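Local coordinates for protein 5-oxoprolinase subunit A (Thermus thermophilus, PDB 2DFA) that probably cleaves 5-oxoproline to L-glutamate at the cost of ATP, as one subunit of a three-component 5-oxoprolinase, at residues Met1-Ala9 against Leu240-Phe250; Tyr115-Arg126 against Val142-Glu152. One frame throughout, in Å; residues are numbered along the deposited sequence.

Interaction 1: residues Met1-Ala9 against Leu240-Phe250; sequences MKVDLNADA and LEQAGVEVRAF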
loop_
_atom_site.group_PDB
_atom_site.type_symbol
_atom_site.label_atom_id
_atom_site.label_comp_id
_atom_site.label_asym_id
_atom_site.label_seq_id
_atom_site.Cartn_x
_atom_site.Cartn_y
_atom_site.Cartn_z
ATOM N N MET A 1 -12.662 -44.772 -3.295
ATOM C CA MET A 1 -12.916 -43.564 -2.457
ATOM C C MET A 1 -12.218 -42.354 -3.075
ATOM O O MET A 1 -11.248 -42.503 -3.822
ATOM C CB MET A 1 -12.406 -43.803 -1.034
ATOM C CG MET A 1 -12.799 -42.722 -0.041
ATOM S SD MET A 1 -12.428 -43.195 1.660
ATOM C CE MET A 1 -13.974 -43.984 2.139
ATOM N N LYS A 2 -12.708 -41.156 -2.762
ATOM C CA LYS A 2 -12.123 -39.938 -3.320
ATOM C C LYS A 2 -11.780 -38.883 -2.271
ATOM O O LYS A 2 -12.328 -38.873 -1.171
ATOM C CB LYS A 2 -13.074 -39.332 -4.355
ATOM C CG LYS A 2 -14.288 -38.639 -3.764
ATOM C CD LYS A 2 -15.291 -38.272 -4.847
ATOM C CE LYS A 2 -16.342 -37.293 -4.335
ATOM N NZ LYS A 2 -15.775 -35.925 -4.119
ATOM N N VAL A 3 -10.860 -37.995 -2.625
ATOM C CA VAL A 3 -10.449 -36.930 -1.724
ATOM C C VAL A 3 -9.903 -35.765 -2.531
ATOM O O VAL A 3 -9.398 -35.941 -3.642
ATOM C CB VAL A 3 -9.359 -37.416 -0.733
ATOM C CG1 VAL A 3 -8.074 -37.715 -1.473
ATOM C CG2 VAL A 3 -9.119 -36.361 0.348
ATOM N N ASP A 4 -10.008 -34.568 -1.972
ATOM C CA ASP A 4 -9.507 -33.388 -2.646
ATOM C C ASP A 4 -8.144 -33.002 -2.081
ATOM O O ASP A 4 -7.911 -33.087 -0.876
ATOM C CB ASP A 4 -10.497 -32.227 -2.481
ATOM C CG ASP A 4 -9.946 -30.908 -3.003
ATOM O OD1 ASP A 4 -9.216 -30.222 -2.253
ATOM O OD2 ASP A 4 -10.232 -30.565 -4.166
ATOM N N LEU A 5 -7.243 -32.609 -2.969
ATOM C CA LEU A 5 -5.910 -32.170 -2.587
ATOM C C LEU A 5 -5.874 -30.679 -2.891
ATOM O O LEU A 5 -6.060 -30.279 -4.041
ATOM C CB LEU A 5 -4.847 -32.893 -3.418
ATOM C CG LEU A 5 -4.046 -34.003 -2.727
ATOM C CD1 LEU A 5 -3.079 -33.384 -1.729
ATOM C CD2 LEU A 5 -4.990 -34.971 -2.038
ATOM N N ASN A 6 -5.646 -29.855 -1.870
ATOM C CA ASN A 6 -5.611 -28.416 -2.084
ATOM C C ASN A 6 -4.282 -27.789 -1.680
ATOM O O ASN A 6 -3.575 -28.289 -0.803
ATOM C CB ASN A 6 -6.761 -27.737 -1.326
ATOM C CG ASN A 6 -6.416 -27.427 0.122
ATOM O OD1 ASN A 6 -5.692 -26.472 0.411
ATOM N ND2 ASN A 6 -6.930 -28.240 1.040
ATOM N N ALA A 7 -3.939 -26.695 -2.347
ATOM C CA ALA A 7 -2.705 -25.981 -2.057
ATOM C C ALA A 7 -2.926 -24.499 -2.334
ATOM O O ALA A 7 -3.754 -24.129 -3.173
ATOM C CB ALA A 7 -1.576 -26.510 -2.927
ATOM N N ASP A 8 -2.196 -23.651 -1.619
ATOM C CA ASP A 8 -2.319 -22.219 -1.831
ATOM C C ASP A 8 -1.579 -21.902 -3.116
ATOM O O ASP A 8 -0.636 -22.612 -3.486
ATOM C CB ASP A 8 -1.699 -21.435 -0.668
ATOM C CG ASP A 8 -2.286 -21.821 0.673
ATOM O OD1 ASP A 8 -3.506 -22.083 0.745
ATOM O OD2 ASP A 8 -1.524 -21.846 1.664
ATOM N N ALA A 9 -2.003 -20.840 -3.795
ATOM C CA ALA A 9 -1.375 -20.435 -5.046
ATOM C C ALA A 9 -1.724 -18.991 -5.393
ATOM O O ALA A 9 -2.526 -18.357 -4.706
ATOM C CB ALA A 9 -1.821 -21.353 -6.171
ATOM N N LEU A 240 -1.791 -41.875 -3.247
ATOM C CA LEU A 240 -3.245 -41.962 -3.291
ATOM C C LEU A 240 -3.754 -42.646 -4.557
ATOM O O LEU A 240 -4.662 -43.476 -4.499
ATOM C CB LEU A 240 -3.861 -40.563 -3.181
ATOM C CG LEU A 240 -3.648 -39.815 -1.860
ATOM C CD1 LEU A 240 -4.276 -38.429 -1.945
ATOM C CD2 LEU A 240 -4.265 -40.606 -0.717
ATOM N N GLU A 241 -3.169 -42.297 -5.699
ATOM C CA GLU A 241 -3.585 -42.882 -6.968
ATOM C C GLU A 241 -3.138 -44.334 -7.101
ATOM O O GLU A 241 -3.878 -45.172 -7.615
ATOM C CB GLU A 241 -3.044 -42.055 -8.136
ATOM C CG GLU A 241 -3.554 -40.624 -8.152
ATOM C CD GLU A 241 -3.123 -39.862 -9.387
ATOM O OE1 GLU A 241 -1.903 -39.782 -9.644
ATOM O OE2 GLU A 241 -4.006 -39.338 -10.096
ATOM N N GLN A 242 -1.927 -44.632 -6.639
ATOM C CA GLN A 242 -1.422 -45.997 -6.701
ATOM C C GLN A 242 -2.225 -46.855 -5.732
ATOM O O GLN A 242 -2.184 -48.084 -5.789
ATOM C CB GLN A 242 0.063 -46.042 -6.328
ATOM C CG GLN A 242 0.996 -45.566 -7.429
ATOM C CD GLN A 242 2.460 -45.681 -7.043
ATOM O OE1 GLN A 242 3.172 -46.568 -7.514
ATOM N NE2 GLN A 242 2.916 -44.781 -6.179
ATOM N N ALA A 243 -2.962 -46.192 -4.845
ATOM C CA ALA A 243 -3.784 -46.875 -3.857
ATOM C C ALA A 243 -5.219 -47.015 -4.351
ATOM O O ALA A 243 -6.044 -47.661 -3.709
ATOM C CB ALA A 243 -3.759 -46.111 -2.540
ATOM N N GLY A 244 -5.513 -46.403 -5.493
ATOM C CA GLY A 244 -6.854 -46.483 -6.042
ATOM C C GLY A 244 -7.804 -45.436 -5.490
ATOM O O GLY A 244 -9.023 -45.604 -5.548
ATOM N N VAL A 245 -7.249 -44.360 -4.942
ATOM C CA VAL A 245 -8.057 -43.276 -4.396
ATOM C C VAL A 245 -8.152 -42.178 -5.449
ATOM O O VAL A 245 -7.138 -41.759 -6.004
ATOM C CB VAL A 245 -7.419 -42.683 -3.118
ATOM C CG1 VAL A 245 -8.278 -41.539 -2.587
ATOM C CG2 VAL A 245 -7.268 -43.765 -2.064
ATOM N N GLU A 246 -9.367 -41.718 -5.729
ATOM C CA GLU A 246 -9.559 -40.674 -6.730
ATOM C C GLU A 246 -9.346 -39.282 -6.142
ATOM O O GLU A 246 -9.981 -38.911 -5.155
ATOM C CB GLU A 246 -10.965 -40.745 -7.326
ATOM C CG GLU A 246 -11.099 -40.017 -8.658
ATOM C CD GLU A 246 -12.542 -39.856 -9.107
ATOM O OE1 GLU A 246 -13.366 -40.750 -8.814
ATOM O OE2 GLU A 246 -12.848 -38.838 -9.766
ATOM N N VAL A 247 -8.446 -38.519 -6.753
ATOM C CA VAL A 247 -8.174 -37.161 -6.305
ATOM C C VAL A 247 -9.043 -36.226 -7.134
ATOM O O VAL A 247 -8.787 -36.015 -8.318
ATOM C CB VAL A 247 -6.690 -36.786 -6.506
ATOM C CG1 VAL A 247 -6.443 -35.350 -6.053
ATOM C CG2 VAL A 247 -5.806 -37.739 -5.725
ATOM N N ARG A 248 -10.087 -35.682 -6.520
ATOM C CA ARG A 248 -10.972 -34.773 -7.234
ATOM C C ARG A 248 -11.548 -33.693 -6.329
ATOM O O ARG A 248 -11.716 -33.889 -5.126
ATOM C CB ARG A 248 -12.110 -35.550 -7.898
ATOM C CG ARG A 248 -13.039 -36.253 -6.930
ATOM C CD ARG A 248 -14.172 -36.945 -7.675
ATOM N NE ARG A 248 -14.950 -36.005 -8.478
ATOM C CZ ARG A 248 -16.000 -36.341 -9.220
ATOM N NH1 ARG A 248 -16.405 -37.604 -9.268
ATOM N NH2 ARG A 248 -16.644 -35.415 -9.919
ATOM N N ALA A 249 -11.854 -32.551 -6.931
ATOM C CA ALA A 249 -12.404 -31.418 -6.202
ATOM C C ALA A 249 -13.682 -31.805 -5.466
ATOM O O ALA A 249 -14.533 -32.515 -6.005
ATOM C CB ALA A 249 -12.677 -30.271 -7.168
ATOM N N PHE A 250 -13.806 -31.333 -4.230
ATOM C CA PHE A 250 -14.973 -31.614 -3.406
ATOM C C PHE A 250 -16.203 -30.848 -3.877
ATOM O O PHE A 250 -17.324 -31.264 -3.518
ATOM C CB PHE A 250 -14.673 -31.284 -1.939
ATOM C CG PHE A 250 -14.166 -29.880 -1.713
ATOM C CD1 PHE A 250 -15.047 -28.803 -1.661
ATOM C CD2 PHE A 250 -12.807 -29.644 -1.521
ATOM C CE1 PHE A 250 -14.582 -27.502 -1.415
ATOM C CE2 PHE A 250 -12.329 -28.350 -1.275
ATOM C CZ PHE A 250 -13.220 -27.279 -1.221
ATOM O OXT PHE A 250 -16.033 -29.837 -4.596
HETATM O O HOH W 1 -13.517 -35.288 -3.560
#
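Glu246 N donates to Met1 O at 2.8 Å and Val3 N to Glu246 O at 2.8 Å, sewing the first strand to the C-terminal tail. Arg248 N closes the row on Val3 O at 3.0 Å, with a more bent N-H...O angle of 143°. A water lies between Lys2 NZ and Arg248 O, but too close to NZ for its place to be trusted. The aliphatic part of the lysine lies on that of the arginine, Lys2 CD 3.3 Å from Arg248 CD. Both chains are exposed, so their like charges, Lys2 NZ and Arg248 NE 4.4 Å apart, are probably screened by solvent; Glu246 OE2 adds a long charge contact to Arg248 NE. The pairing is parallel, Lys2 with Glu246 and Val3 with Val247. It adds the short strand 246-247 to a sheet in which strand 2-9 also pairs with 30-34 and 219-222, consistent with a barrel-like alpha/beta fold. Helix 229-241 leads into it through a Schellman motif, where the positive phi of Gly244 suits a residue without a CB. The apolar branches of Val3 and Leu5 pack against Leu240 of that helix, Leu240 CD1 meeting Leu5 CD2 at 3.5 Å and Val3 CG1 at 3.9 Å. Buried Asp4 is satisfied by the hydroxyls of Thr219, Ser29 and Ser30, so its CG can sit 3.5 Å from Phe250 CD2, while His106 and Arg159 bond the terminal carboxylate of Phe250.

Interaction 2: residues Tyr115-Arg126 against Val142-Glu152; sequences YLKACRDRETAR and VVLPGTVYEEE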
loop_
_atom_site.group_PDB
_atom_site.type_symbol
_atom_site.label_atom_id
_atom_site.label_comp_id
_atom_site.label_asym_id
_atom_site.label_seq_id
_atom_site.Cartn_x
_atom_site.Cartn_y
_atom_site.Cartn_z
ATOM N N TYR A 115 -6.985 -17.064 9.289
ATOM C CA TYR A 115 -7.436 -18.440 9.484
ATOM C C TYR A 115 -7.302 -18.779 10.971
ATOM O O TYR A 115 -8.249 -19.246 11.605
ATOM C CB TYR A 115 -6.564 -19.384 8.643
ATOM C CG TYR A 115 -7.043 -20.820 8.576
ATOM C CD1 TYR A 115 -8.206 -21.158 7.883
ATOM C CD2 TYR A 115 -6.319 -21.845 9.188
ATOM C CE1 TYR A 115 -8.636 -22.486 7.796
ATOM C CE2 TYR A 115 -6.741 -23.176 9.109
ATOM C CZ TYR A 115 -7.897 -23.487 8.411
ATOM O OH TYR A 115 -8.310 -24.800 8.320
ATOM N N LEU A 116 -6.120 -18.524 11.527
ATOM C CA LEU A 116 -5.864 -18.803 12.936
ATOM C C LEU A 116 -6.772 -17.995 13.866
ATOM O O LEU A 116 -7.262 -18.521 14.865
ATOM C CB LEU A 116 -4.391 -18.532 13.271
ATOM C CG LEU A 116 -3.371 -19.417 12.547
ATOM C CD1 LEU A 116 -1.956 -19.049 12.990
ATOM C CD2 LEU A 116 -3.659 -20.883 12.848
ATOM N N LYS A 117 -6.998 -16.722 13.548
ATOM C CA LYS A 117 -7.859 -15.888 14.383
ATOM C C LYS A 117 -9.270 -16.476 14.365
ATOM O O LYS A 117 -9.958 -16.508 15.390
ATOM C CB LYS A 117 -7.884 -14.445 13.862
ATOM C CG LYS A 117 -8.591 -13.452 14.785
ATOM C CD LYS A 117 -8.589 -12.056 14.171
ATOM C CE LYS A 117 -9.241 -11.019 15.085
ATOM N NZ LYS A 117 -8.528 -10.875 16.382
ATOM N N ALA A 118 -9.687 -16.952 13.196
ATOM C CA ALA A 118 -11.007 -17.557 13.032
ATOM C C ALA A 118 -11.154 -18.831 13.866
ATOM O O ALA A 118 -12.208 -19.083 14.449
ATOM C CB ALA A 118 -11.250 -17.878 11.567
ATOM N N CYS A 119 -10.096 -19.632 13.921
ATOM C CA CYS A 119 -10.137 -20.883 14.673
ATOM C C CYS A 119 -10.295 -20.716 16.180
ATOM O O CYS A 119 -10.694 -21.658 16.868
ATOM C CB CYS A 119 -8.889 -21.719 14.373
ATOM S SG CYS A 119 -8.843 -22.401 12.693
ATOM N N ARG A 120 -9.994 -19.528 16.699
ATOM C CA ARG A 120 -10.116 -19.292 18.136
ATOM C C ARG A 120 -11.006 -18.109 18.512
ATOM O O ARG A 120 -11.259 -17.875 19.696
ATOM C CB ARG A 120 -8.727 -19.097 18.754
ATOM C CG ARG A 120 -7.916 -17.976 18.133
ATOM C CD ARG A 120 -6.519 -17.904 18.734
ATOM N NE ARG A 120 -5.630 -17.044 17.955
ATOM C CZ ARG A 120 -5.746 -15.722 17.858
ATOM N NH1 ARG A 120 -6.717 -15.081 18.499
ATOM N NH2 ARG A 120 -4.892 -15.038 17.106
ATOM N N ASP A 121 -11.489 -17.372 17.517
ATOM C CA ASP A 121 -12.332 -16.209 17.785
ATOM C C ASP A 121 -13.683 -16.293 17.078
ATOM O O ASP A 121 -13.768 -16.142 15.859
ATOM C CB ASP A 121 -11.602 -14.931 17.362
ATOM C CG ASP A 121 -12.358 -13.680 17.743
ATOM O OD1 ASP A 121 -12.661 -13.521 18.944
ATOM O OD2 ASP A 121 -12.650 -12.859 16.851
ATOM N N ARG A 122 -14.741 -16.516 17.856
ATOM C CA ARG A 122 -16.088 -16.646 17.308
ATOM C C ARG A 122 -16.582 -15.477 16.467
ATOM O O ARG A 122 -17.233 -15.690 15.447
ATOM C CB ARG A 122 -17.100 -16.915 18.427
ATOM C CG ARG A 122 -17.066 -18.337 18.976
ATOM C CD ARG A 122 -18.188 -18.558 19.985
ATOM N NE ARG A 122 -18.116 -19.880 20.606
ATOM C CZ ARG A 122 -18.485 -21.017 20.017
ATOM N NH1 ARG A 122 -18.964 -21.010 18.780
ATOM N NH2 ARG A 122 -18.374 -22.164 20.674
ATOM N N GLU A 123 -16.301 -14.246 16.891
ATOM C CA GLU A 123 -16.750 -13.089 16.121
ATOM C C GLU A 123 -16.082 -13.013 14.753
ATOM O O GLU A 123 -16.718 -12.651 13.763
ATOM C CB GLU A 123 -16.502 -11.791 16.892
ATOM C CG GLU A 123 -17.497 -11.568 18.023
ATOM C CD GLU A 123 -18.926 -11.516 17.517
ATOM O OE1 GLU A 123 -19.281 -10.523 16.843
ATOM O OE2 GLU A 123 -19.691 -12.475 17.779
ATOM N N THR A 124 -14.799 -13.349 14.699
ATOM C CA THR A 124 -14.076 -13.328 13.435
ATOM C C THR A 124 -14.616 -14.445 12.549
ATOM O O THR A 124 -14.873 -14.244 11.369
ATOM C CB THR A 124 -12.571 -13.564 13.646
ATOM O OG1 THR A 124 -12.007 -12.448 14.341
ATOM C CG2 THR A 124 -11.867 -13.730 12.303
ATOM N N ALA A 125 -14.773 -15.628 13.132
ATOM C CA ALA A 125 -15.293 -16.781 12.398
ATOM C C ALA A 125 -16.671 -16.467 11.817
ATOM O O ALA A 125 -16.951 -16.769 10.659
ATOM C CB ALA A 125 -15.384 -17.989 13.323
ATOM N N ARG A 126 -17.530 -15.869 12.631
ATOM C CA ARG A 126 -18.873 -15.510 12.188
ATOM C C ARG A 126 -18.836 -14.493 11.048
ATOM O O ARG A 126 -19.591 -14.615 10.082
ATOM C CB ARG A 126 -19.685 -14.941 13.358
ATOM C CG ARG A 126 -21.024 -14.340 12.956
ATOM C CD ARG A 126 -21.799 -13.818 14.169
ATOM N NE ARG A 126 -22.984 -13.057 13.775
ATOM C CZ ARG A 126 -22.977 -11.776 13.410
ATOM N NH1 ARG A 126 -21.842 -11.087 13.389
ATOM N NH2 ARG A 126 -24.112 -11.180 13.062
ATOM N N VAL A 142 -14.038 -23.969 3.752
ATOM C CA VAL A 142 -13.071 -24.949 4.235
ATOM C C VAL A 142 -12.705 -24.559 5.662
ATOM O O VAL A 142 -12.326 -23.415 5.923
ATOM C CB VAL A 142 -11.801 -24.954 3.348
ATOM C CG1 VAL A 142 -10.749 -25.900 3.921
ATOM C CG2 VAL A 142 -12.173 -25.369 1.938
ATOM N N VAL A 143 -12.820 -25.507 6.586
ATOM C CA VAL A 143 -12.526 -25.222 7.985
ATOM C C VAL A 143 -11.707 -26.307 8.666
ATOM O O VAL A 143 -11.519 -27.400 8.129
ATOM C CB VAL A 143 -13.826 -25.057 8.805
ATOM C CG1 VAL A 143 -14.798 -24.151 8.079
ATOM C CG2 VAL A 143 -14.458 -26.418 9.052
ATOM N N LEU A 144 -11.218 -25.982 9.858
ATOM C CA LEU A 144 -10.460 -26.930 10.664
ATOM C C LEU A 144 -11.495 -27.587 11.563
ATOM O O LEU A 144 -12.199 -26.906 12.309
ATOM C CB LEU A 144 -9.417 -26.214 11.524
ATOM C CG LEU A 144 -7.957 -26.379 11.096
ATOM C CD1 LEU A 144 -7.049 -25.723 12.130
ATOM C CD2 LEU A 144 -7.626 -27.857 10.971
ATOM N N PRO A 145 -11.609 -28.919 11.498
ATOM C CA PRO A 145 -12.585 -29.629 12.329
ATOM C C PRO A 145 -12.358 -29.462 13.831
ATOM O O PRO A 145 -11.217 -29.379 14.293
ATOM C CB PRO A 145 -12.439 -31.079 11.865
ATOM C CG PRO A 145 -10.990 -31.154 11.468
ATOM C CD PRO A 145 -10.798 -29.864 10.709
ATOM N N GLY A 146 -13.456 -29.396 14.578
ATOM C CA GLY A 146 -13.381 -29.256 16.022
ATOM C C GLY A 146 -13.090 -27.863 16.548
ATOM O O GLY A 146 -12.757 -27.701 17.722
ATOM N N THR A 147 -13.220 -26.851 15.696
ATOM C CA THR A 147 -12.951 -25.475 16.105
ATOM C C THR A 147 -14.221 -24.626 16.155
ATOM O O THR A 147 -15.257 -25.011 15.615
ATOM C CB THR A 147 -11.958 -24.791 15.131
ATOM O OG1 THR A 147 -12.555 -24.691 13.833
ATOM C CG2 THR A 147 -10.677 -25.600 15.019
ATOM N N VAL A 148 -14.133 -23.471 16.810
ATOM C CA VAL A 148 -15.270 -22.563 16.901
ATOM C C VAL A 148 -15.545 -22.051 15.493
ATOM O O VAL A 148 -16.630 -21.556 15.185
ATOM C CB VAL A 148 -14.974 -21.362 17.839
ATOM C CG1 VAL A 148 -14.697 -21.861 19.252
ATOM C CG2 VAL A 148 -13.795 -20.563 17.315
ATOM N N TYR A 149 -14.540 -22.184 14.637
ATOM C CA TYR A 149 -14.642 -21.765 13.251
ATOM C C TYR A 149 -15.625 -22.696 12.521
ATOM O O TYR A 149 -16.500 -22.241 11.783
ATOM C CB TYR A 149 -13.242 -21.807 12.623
ATOM C CG TYR A 149 -13.187 -21.470 11.158
ATOM C CD1 TYR A 149 -14.035 -20.512 10.609
ATOM C CD2 TYR A 149 -12.277 -22.109 10.318
ATOM C CE1 TYR A 149 -13.979 -20.198 9.254
ATOM C CE2 TYR A 149 -12.212 -21.804 8.965
ATOM C CZ TYR A 149 -13.067 -20.851 8.440
ATOM O OH TYR A 149 -13.022 -20.566 7.096
ATOM N N GLU A 150 -15.491 -24.000 12.734
ATOM C CA GLU A 150 -16.407 -24.949 12.108
ATOM C C GLU A 150 -17.810 -24.676 12.651
ATOM O O GLU A 150 -18.796 -24.696 11.914
ATOM C CB GLU A 150 -16.015 -26.389 12.447
ATOM C CG GLU A 150 -16.818 -27.426 11.671
ATOM C CD GLU A 150 -16.712 -28.829 12.250
ATOM O OE1 GLU A 150 -15.637 -29.186 12.771
ATOM O OE2 GLU A 150 -17.706 -29.581 12.164
ATOM N N GLU A 151 -17.882 -24.406 13.951
ATOM C CA GLU A 151 -19.152 -24.131 14.618
ATOM C C GLU A 151 -19.909 -22.943 14.044
ATOM O O GLU A 151 -21.096 -23.051 13.712
ATOM C CB GLU A 151 -18.922 -23.885 16.107
ATOM C CG GLU A 151 -18.534 -25.112 16.906
ATOM C CD GLU A 151 -18.346 -24.795 18.380
ATOM O OE1 GLU A 151 -19.235 -24.133 18.965
ATOM O OE2 GLU A 151 -17.317 -25.211 18.956
ATOM N N GLU A 152 -19.238 -21.801 13.938
ATOM C CA GLU A 152 -19.894 -20.606 13.416
ATOM C C GLU A 152 -20.297 -20.779 11.958
ATOM O O GLU A 152 -21.333 -20.270 11.530
ATOM C CB GLU A 152 -18.985 -19.384 13.577
ATOM C CG GLU A 152 -18.716 -19.012 15.029
ATOM C CD GLU A 152 -19.993 -18.798 15.828
ATOM O OE1 GLU A 152 -20.935 -18.177 15.296
ATOM O OE2 GLU A 152 -20.053 -19.237 16.994
#
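Glu151 OE1 is gripped end-on by both terminal nitrogens of Arg122, at 2.7 Å from NH2 and 3.1 Å from NH1. Both approach from the same face of the carboxylate, while the oxygen stays in the guanidinium plane. NH1 also donates to the anti lone pair of Glu152 OE2 at 2.7 Å, making a salt-bridge network that Lys155 extends at Glu152. It ties helix 122-135 to helix 148-155, whose short segments 122-126 and 148-152 cross at -46°. Val148 CG1 lies over the centre of the guanidinium, so a beta-branched residue covers one face of the flat group while the acids meet its edge. Deeper in, Tyr149 is a knob among Tyr115, Ala118, Cys119 and Ala125. Its ring, swung away from the backbone N (chi1 177°), packs against both helix 112-120 and helix 122-135, where small alanines let it come close: Ala118 CB makes a CH-pi contact 4.2 Å from the ring centroid, and Val143 CG1 covers the opposite face. Thr147 N-caps helix 148-155, its OG1 accepting from Glu150 N. At the strand end the Tyr115 and Tyr149 rings stand 83° apart, and Tyr115 OH comes within 3.2 Å of Leu144 CG.

Overall arrangement
The centres of interactions 1 and 2 are about 24 Å apart, on opposite sides of the chain's centre, yet both reach the same parallel sheet. Along the chain, segments 115-126 and 142-152 fall between the two partners of interaction 1. Interaction 1 thus closes the chain by joining its two termini within the sheet, while interaction 2 fixes helices 112-120, 122-135 and 148-155 against one another beside strand 141-143 of that sheet. Strand 160-164 pairs with 141-143 and with 219-222, which in turn pairs with 2-9, so the sheet links the two regions. They also touch directly, through Phe250 CZ and Val142 CG2 at 3.8 Å, where the C-terminal ring meets the strand of interaction 2.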